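Purine-binding protein BAB2_0673 (Brucella melitensis biovar Abortus, PDB 3S99) binds adenine and probably other purines such as guanine, and may deliver them to an ABC-type uptake system. Local coordinates at residues D199-K202 with A203-Q207; N292-D295 with D296-K299; A306-S310 with G311-P315. All coordinates share one frame; numbering follows the deposited sequence.

Contact 1 (D199-K202 with A203-Q207); sequences DAAK and ALIDQ
A203, L204, I205 and D206 each give their backbone N-H to the carbonyl four residues earlier, on D199, A200, A201 and K202 in turn, which makes 199-206 regular alpha-helix at the C-terminal end of helix 194-206. D206 N to K202 O is the shortest of the four at 2.8 Å, and the I205 N to A201 O bond is close to straight, 168° at the hydrogen. The side chains lean back on the same carbonyls. I205 carries CG1 opposite its own carbonyl carbon (chi1 -64°), and from there chi2 of 149°, off a staggered value, brings CD1 to 3.2 Å from A201 O and, more loosely, to 4.5 Å from A201 CB. L204 also leans on a carbonyl, its CG lying 3.2 Å from A200 O. The D206 carboxylate lies face-on over K202 O: CG is 3.0 Å from K202 O, with OD1 and OD2 equally far behind at 3.3 Å. A203 puts only its methyl group beside D199 O, 3.6 Å from CB. Around the helix, A201 and I205 meet V224 of helix 220-227, whereas A200 and L204 rest on I155 and I186 of strands 151-156 and 182-187. The helix thus covers the mixed sheet as the crossover of a beta-alpha-beta unit, leaving strand 182-187, passing strand 151-156 and leading into strand 211-214.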
loop_
_atom_site.group_PDB
_atom_site.type_symbol
_atom_site.label_atom_id
_atom_site.label_comp_id
_atom_site.label_asym_id
_atom_site.label_seq_id
_atom_site.Cartn_x
_atom_site.Cartn_y
_atom_site.Cartn_z
ATOM N N ASP A 199 -0.185 20.135 1.721
ATOM C CA ASP A 199 -0.872 21.083 0.834
ATOM C C ASP A 199 -2.102 20.444 0.198
ATOM O O ASP A 199 -3.137 21.086 0.110
ATOM C CB ASP A 199 0.045 21.602 -0.264
ATOM C CG ASP A 199 1.143 22.518 0.273
ATOM O OD1 ASP A 199 0.977 23.074 1.370
ATOM O OD2 ASP A 199 2.159 22.666 -0.408
ATOM N N ALA A 200 -1.984 19.192 -0.249
ATOM C CA ALA A 200 -3.112 18.525 -0.917
ATOM C C ALA A 200 -4.310 18.341 0.018
ATOM O O ALA A 200 -5.442 18.592 -0.368
ATOM C CB ALA A 200 -2.671 17.176 -1.517
ATOM N N ALA A 201 -4.041 17.908 1.250
ATOM C CA ALA A 201 -5.069 17.771 2.265
ATOM C C ALA A 201 -5.793 19.102 2.557
ATOM O O ALA A 201 -7.010 19.145 2.642
ATOM C CB ALA A 201 -4.462 17.181 3.555
ATOM N N LYS A 202 -5.042 20.184 2.704
ATOM C CA LYS A 202 -5.617 21.485 2.961
ATOM C C LYS A 202 -6.484 21.915 1.777
ATOM O O LYS A 202 -7.603 22.380 1.956
ATOM C CB LYS A 202 -4.528 22.517 3.220
ATOM C CG LYS A 202 -3.696 22.256 4.488
ATOM C CD LYS A 202 -2.573 23.305 4.639
ATOM C CE LYS A 202 -1.588 22.990 5.773
ATOM N NZ LYS A 202 -0.559 24.072 5.959
ATOM N N ALA A 203 -5.983 21.750 0.561
ATOM C CA ALA A 203 -6.771 22.101 -0.611
ATOM C C ALA A 203 -8.049 21.256 -0.682
ATOM O O ALA A 203 -9.101 21.775 -1.007
ATOM C CB ALA A 203 -5.960 21.935 -1.869
ATOM N N LEU A 204 -7.972 19.963 -0.374
ATOM C CA LEU A 204 -9.185 19.112 -0.451
ATOM C C LEU A 204 -10.210 19.475 0.624
ATOM O O LEU A 204 -11.399 19.527 0.345
ATOM C CB LEU A 204 -8.823 17.625 -0.390
ATOM C CG LEU A 204 -8.052 17.130 -1.604
ATOM C CD1 LEU A 204 -7.404 15.752 -1.296
ATOM C CD2 LEU A 204 -8.987 17.074 -2.807
ATOM N N ILE A 205 -9.750 19.718 1.849
ATOM C CA ILE A 205 -10.638 20.135 2.940
ATOM C C ILE A 205 -11.214 21.523 2.661
ATOM O O ILE A 205 -12.388 21.754 2.921
ATOM C CB ILE A 205 -9.914 20.100 4.320
ATOM C CG1 ILE A 205 -9.523 18.650 4.676
ATOM C CG2 ILE A 205 -10.796 20.637 5.409
ATOM C CD1 ILE A 205 -8.252 18.545 5.516
ATOM N N ASP A 206 -10.412 22.429 2.101
ATOM C CA ASP A 206 -10.925 23.769 1.742
ATOM C C ASP A 206 -11.989 23.657 0.660
ATOM O O ASP A 206 -12.885 24.477 0.619
ATOM C CB ASP A 206 -9.823 24.719 1.260
ATOM C CG ASP A 206 -8.840 25.105 2.365
ATOM O OD1 ASP A 206 -9.110 24.865 3.562
ATOM O OD2 ASP A 206 -7.782 25.662 2.019
ATOM N N GLN A 207 -11.878 22.642 -0.204
ATOM C CA GLN A 207 -12.859 22.420 -1.266
ATOM C C GLN A 207 -14.105 21.638 -0.793
ATOM O O GLN A 207 -14.963 21.313 -1.609
ATOM C CB GLN A 207 -12.221 21.678 -2.449
ATOM C CG GLN A 207 -11.178 22.478 -3.239
ATOM C CD GLN A 207 -10.363 21.591 -4.160
ATOM O OE1 GLN A 207 -10.909 20.715 -4.824
ATOM N NE2 GLN A 207 -9.046 21.801 -4.191
#

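Contact 2 (N292-D295 with D296-K299); sequences NMPD and DVKK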
loop_
_atom_site.group_PDB
_atom_site.type_symbol
_atom_site.label_atom_id
_atom_site.label_comp_id
_atom_site.label_asym_id
_atom_site.label_seq_id
_atom_site.Cartn_x
_atom_site.Cartn_y
_atom_site.Cartn_z
ATOM N N ASN A 292 -13.671 5.699 16.221
ATOM C CA ASN A 292 -14.266 6.993 15.900
ATOM C C ASN A 292 -15.405 6.883 14.917
ATOM O O ASN A 292 -15.526 7.713 14.016
ATOM C CB ASN A 292 -13.193 7.947 15.359
ATOM C CG ASN A 292 -12.135 8.235 16.381
ATOM O OD1 ASN A 292 -12.443 8.718 17.464
ATOM N ND2 ASN A 292 -10.879 7.930 16.061
ATOM N N MET A 293 -16.247 5.868 15.103
ATOM C CA MET A 293 -17.370 5.619 14.209
ATOM C C MET A 293 -18.435 4.886 15.018
ATOM O O MET A 293 -18.105 4.328 16.062
ATOM C CB MET A 293 -16.903 4.781 13.006
ATOM C CG MET A 293 -16.628 3.342 13.346
ATOM S SD MET A 293 -16.056 2.269 12.022
ATOM C CE MET A 293 -14.430 3.031 11.753
ATOM N N PRO A 294 -19.710 4.922 14.576
ATOM C CA PRO A 294 -20.746 4.197 15.314
ATOM C C PRO A 294 -20.550 2.676 15.306
ATOM O O PRO A 294 -19.914 2.134 14.401
ATOM C CB PRO A 294 -22.049 4.604 14.603
ATOM C CG PRO A 294 -21.738 5.893 13.923
ATOM C CD PRO A 294 -20.293 5.795 13.535
ATOM N N ASP A 295 -21.085 2.003 16.318
ATOM C CA ASP A 295 -20.938 0.560 16.433
ATOM C C ASP A 295 -21.419 -0.238 15.210
ATOM O O ASP A 295 -20.871 -1.312 14.921
ATOM C CB ASP A 295 -21.656 0.031 17.681
ATOM C CG ASP A 295 -20.901 0.336 18.969
ATOM O OD1 ASP A 295 -19.780 0.895 18.906
ATOM O OD2 ASP A 295 -21.432 0.004 20.043
ATOM N N ASP A 296 -22.444 0.256 14.515
ATOM C CA ASP A 296 -22.959 -0.486 13.366
ATOM C C ASP A 296 -22.022 -0.366 12.191
ATOM O O ASP A 296 -21.970 -1.264 11.363
ATOM C CB ASP A 296 -24.383 -0.070 12.959
ATOM C CG ASP A 296 -24.445 1.327 12.392
ATOM O OD1 ASP A 296 -24.415 1.490 11.146
ATOM O OD2 ASP A 296 -24.492 2.275 13.201
ATOM N N VAL A 297 -21.295 0.749 12.112
ATOM C CA VAL A 297 -20.310 0.940 11.044
ATOM C C VAL A 297 -19.088 0.046 11.290
ATOM O O VAL A 297 -18.571 -0.576 10.352
ATOM C CB VAL A 297 -19.915 2.397 10.874
ATOM C CG1 VAL A 297 -18.936 2.548 9.696
ATOM C CG2 VAL A 297 -21.155 3.235 10.620
ATOM N N LYS A 298 -18.659 -0.057 12.553
ATOM C CA LYS A 298 -17.618 -1.023 12.945
ATOM C C LYS A 298 -18.048 -2.479 12.655
ATOM O O LYS A 298 -17.279 -3.269 12.118
ATOM C CB LYS A 298 -17.278 -0.823 14.437
ATOM C CG LYS A 298 -16.428 -1.894 15.071
ATOM C CD LYS A 298 -15.992 -1.503 16.499
ATOM C CE LYS A 298 -15.835 -2.742 17.378
ATOM N NZ LYS A 298 -14.852 -2.564 18.490
ATOM N N LYS A 299 -19.283 -2.842 12.974
ATOM C CA LYS A 299 -19.772 -4.184 12.698
ATOM C C LYS A 299 -19.724 -4.492 11.199
ATOM O O LYS A 299 -19.328 -5.573 10.796
ATOM C CB LYS A 299 -21.198 -4.353 13.237
ATOM C CG LYS A 299 -21.809 -5.707 12.915
ATOM C CD LYS A 299 -23.131 -5.959 13.623
ATOM C CE LYS A 299 -23.968 -6.933 12.789
ATOM N NZ LYS A 299 -25.168 -7.397 13.481
#
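P294 O takes two backbone N-H groups from the first turn of helix 295-310. K298 N, 3.1 Å from P294 O, makes the sound bond, nearly straight at 167°; V297 N is slightly nearer but badly angled, and its bond is weak. D295 O repeats the helical pattern one residue on, with K299 N 2.9 Å away. P294 is therefore the N-cap residue, although its ring has no polar group with which to cap a backbone N-H; the side chains here meet mainly by apolar contact. M293 comes in from the residue before. Its CG sits between the backbone N and the carbonyl carbon (chi1 73°), the chain runs straight through chi2 and bends at chi3, and SD arrives 3.7 Å from V297 CG1, the two side chains slanting across each other. The sulfur also lies 3.5 Å from K298 N, whose proton is already directed to P294 O. The P294 ring and V297 run side by side in the same direction, with CD 4.0 Å from CG2. Beyond this turn M293 reaches I142 and M146 of helix 132-146, while V297 touches K145 of that helix. D295 and D296 supply two carboxylates in the opening turn, and D295 OD1 stays 6.0 Å from K298 NZ, too far for a salt bridge. The definite interactions are thus the backbone bonds to P294 O and D295 O and the apolar contacts of M293 and P294 with V297, while the aspartate charges at this helix N-terminus probably add only a diffuse favourable effect.

Contact 3 (A306-S310 with G311-P315); sequences ARIKS and GELNP
L313 folds back against R307 and I308, its branched end wedged between an arginine and an isoleucine. CD2 lies over one face of the R307 guanidinium, 3.8 Å above the plane and offset toward its rim, while CD1 comes 3.6 Å from NH2. The same CD2 meets I308 CG1 at 3.8 Å, the two chains slanting across one another. E312 also approaches the guanidinium, but obliquely: the carboxylate plane is turned 63° from it and OE2 stays 4.1 Å from R307 NE, beyond a salt bridge. R307 NE is covered here and has no hydrogen-bonding partner in the model.

Behind these side chains, R307 O holds the returning chain. L313 N bonds to R307 O at 2.9 Å from one face of the carbonyl plane, and S310 OG does so from the opposite face, its chi1 of 66° bringing the hydroxyl back over the helix end. G311 bonds back twice into the last turn, through N to I308 O at 3.1 Å and weakly to R307 O; with its positive phi (100°), a conformation that glycine takes readily, this is a Schellman motif closing helix 295-310. A bound magnesium ion lies close to G311.

Two waters tie the second layer together. One donates to both I308 O and L313 O, bridging the helix end to the chain that leaves it; the other donates to S310 OG, 2.6 Å away, and to E312 OE1. Farther out, I308 packs on E134 and V138 of helix 132-146, L313 and P315 touch Y137 of that helix, and N314 O receives a hydrogen bond from T317 OG1.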
loop_
_atom_site.group_PDB
_atom_site.type_symbol
_atom_site.label_atom_id
_atom_site.label_comp_id
_atom_site.label_asym_id
_atom_site.label_seq_id
_atom_site.Cartn_x
_atom_site.Cartn_y
_atom_site.Cartn_z
ATOM N N ALA A 306 -14.029 -9.571 6.920
ATOM C CA ALA A 306 -14.157 -11.005 7.128
ATOM C C ALA A 306 -14.529 -11.704 5.838
ATOM O O ALA A 306 -14.048 -12.801 5.581
ATOM C CB ALA A 306 -15.196 -11.331 8.210
ATOM N N ARG A 307 -15.375 -11.074 5.030
ATOM C CA ARG A 307 -15.799 -11.681 3.775
ATOM C C ARG A 307 -14.684 -11.702 2.735
ATOM O O ARG A 307 -14.625 -12.637 1.915
ATOM C CB ARG A 307 -17.023 -10.977 3.204
ATOM C CG ARG A 307 -18.328 -11.392 3.824
ATOM C CD ARG A 307 -19.453 -10.419 3.444
ATOM N NE ARG A 307 -19.601 -10.285 1.991
ATOM C CZ ARG A 307 -19.990 -9.175 1.352
ATOM N NH1 ARG A 307 -20.289 -8.052 2.014
ATOM N NH2 ARG A 307 -20.085 -9.188 0.026
ATOM N N ILE A 308 -13.842 -10.664 2.738
ATOM C CA ILE A 308 -12.663 -10.613 1.868
ATOM C C ILE A 308 -11.636 -11.669 2.342
ATOM O O ILE A 308 -11.076 -12.420 1.537
ATOM C CB ILE A 308 -12.023 -9.228 1.843
ATOM C CG1 ILE A 308 -13.007 -8.209 1.241
ATOM C CG2 ILE A 308 -10.698 -9.244 1.071
ATOM C CD1 ILE A 308 -12.670 -6.844 1.512
ATOM N N LYS A 309 -11.425 -11.719 3.652
ATOM C CA LYS A 309 -10.449 -12.611 4.235
ATOM C C LYS A 309 -10.791 -14.085 3.998
ATOM O O LYS A 309 -9.894 -14.903 3.841
ATOM C CB LYS A 309 -10.249 -12.267 5.715
ATOM C CG LYS A 309 -9.130 -13.011 6.402
ATOM C CD LYS A 309 -8.967 -12.591 7.892
ATOM C CE LYS A 309 -7.873 -13.386 8.606
ATOM N NZ LYS A 309 -8.078 -13.512 10.100
ATOM N N SER A 310 -12.080 -14.427 3.947
ATOM C CA SER A 310 -12.508 -15.796 3.672
ATOM C C SER A 310 -12.432 -16.176 2.185
ATOM O O SER A 310 -12.488 -17.352 1.871
ATOM C CB SER A 310 -13.966 -15.987 4.106
ATOM O OG SER A 310 -14.797 -15.175 3.291
ATOM N N GLY A 311 -12.411 -15.195 1.285
ATOM C CA GLY A 311 -12.504 -15.454 -0.168
ATOM C C GLY A 311 -13.880 -15.244 -0.802
ATOM O O GLY A 311 -14.051 -15.399 -2.032
ATOM N N GLU A 312 -14.873 -14.888 0.012
ATOM C CA GLU A 312 -16.209 -14.636 -0.514
ATOM C C GLU A 312 -16.295 -13.327 -1.303
ATOM O O GLU A 312 -16.944 -13.289 -2.339
ATOM C CB GLU A 312 -17.274 -14.662 0.593
ATOM C CG GLU A 312 -18.698 -14.273 0.079
ATOM C CD GLU A 312 -19.787 -14.398 1.129
ATOM O OE1 GLU A 312 -19.497 -14.866 2.258
ATOM O OE2 GLU A 312 -20.944 -14.027 0.822
ATOM N N LEU A 313 -15.656 -12.261 -0.818
ATOM C CA LEU A 313 -15.779 -10.963 -1.460
ATOM C C LEU A 313 -14.468 -10.618 -2.148
ATOM O O LEU A 313 -13.414 -10.631 -1.516
ATOM C CB LEU A 313 -16.102 -9.859 -0.447
ATOM C CG LEU A 313 -16.243 -8.425 -0.986
ATOM C CD1 LEU A 313 -17.350 -8.334 -2.083
ATOM C CD2 LEU A 313 -16.593 -7.538 0.196
ATOM N N ASN A 314 -14.575 -10.338 -3.442
ATOM C CA ASN A 314 -13.519 -9.742 -4.209
ATOM C C ASN A 314 -14.043 -8.427 -4.754
ATOM O O ASN A 314 -14.912 -8.416 -5.622
ATOM C CB ASN A 314 -13.067 -10.676 -5.334
ATOM C CG ASN A 314 -12.425 -11.947 -4.796
ATOM O OD1 ASN A 314 -12.983 -13.044 -4.916
ATOM N ND2 ASN A 314 -11.257 -11.805 -4.185
ATOM N N PRO A 315 -13.512 -7.310 -4.239
ATOM C CA PRO A 315 -13.864 -5.972 -4.667
ATOM C C PRO A 315 -14.069 -5.851 -6.164
ATOM O O PRO A 315 -15.053 -5.241 -6.580
ATOM C CB PRO A 315 -12.645 -5.132 -4.224
ATOM C CG PRO A 315 -12.205 -5.782 -3.003
ATOM C CD PRO A 315 -12.413 -7.277 -3.252
HETATM O O HOH W 1 -11.367 -12.369 -1.119
HETATM O O HOH W 2 -17.323 -15.230 3.903
#

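Overall arrangement
The contacts follow one another along the chain, and none touches another. Contacts 2 and 3 mark the start and finish of helix 295-310, their centres 19 Å apart, and both rest on helix 132-146. Contact 1 is remote, its centre 26 Å from that of contact 2 and 33 Å from that of contact 3, at the end of helix 194-206. The mixed sheet links the regions: contact 1 packs on strands 151-156 and 182-187, while N292 of contact 2 bonds to K231 and Q247, at the beginnings of two further strands. All three lie away from the adenine pocket, so none supplies a residue to it.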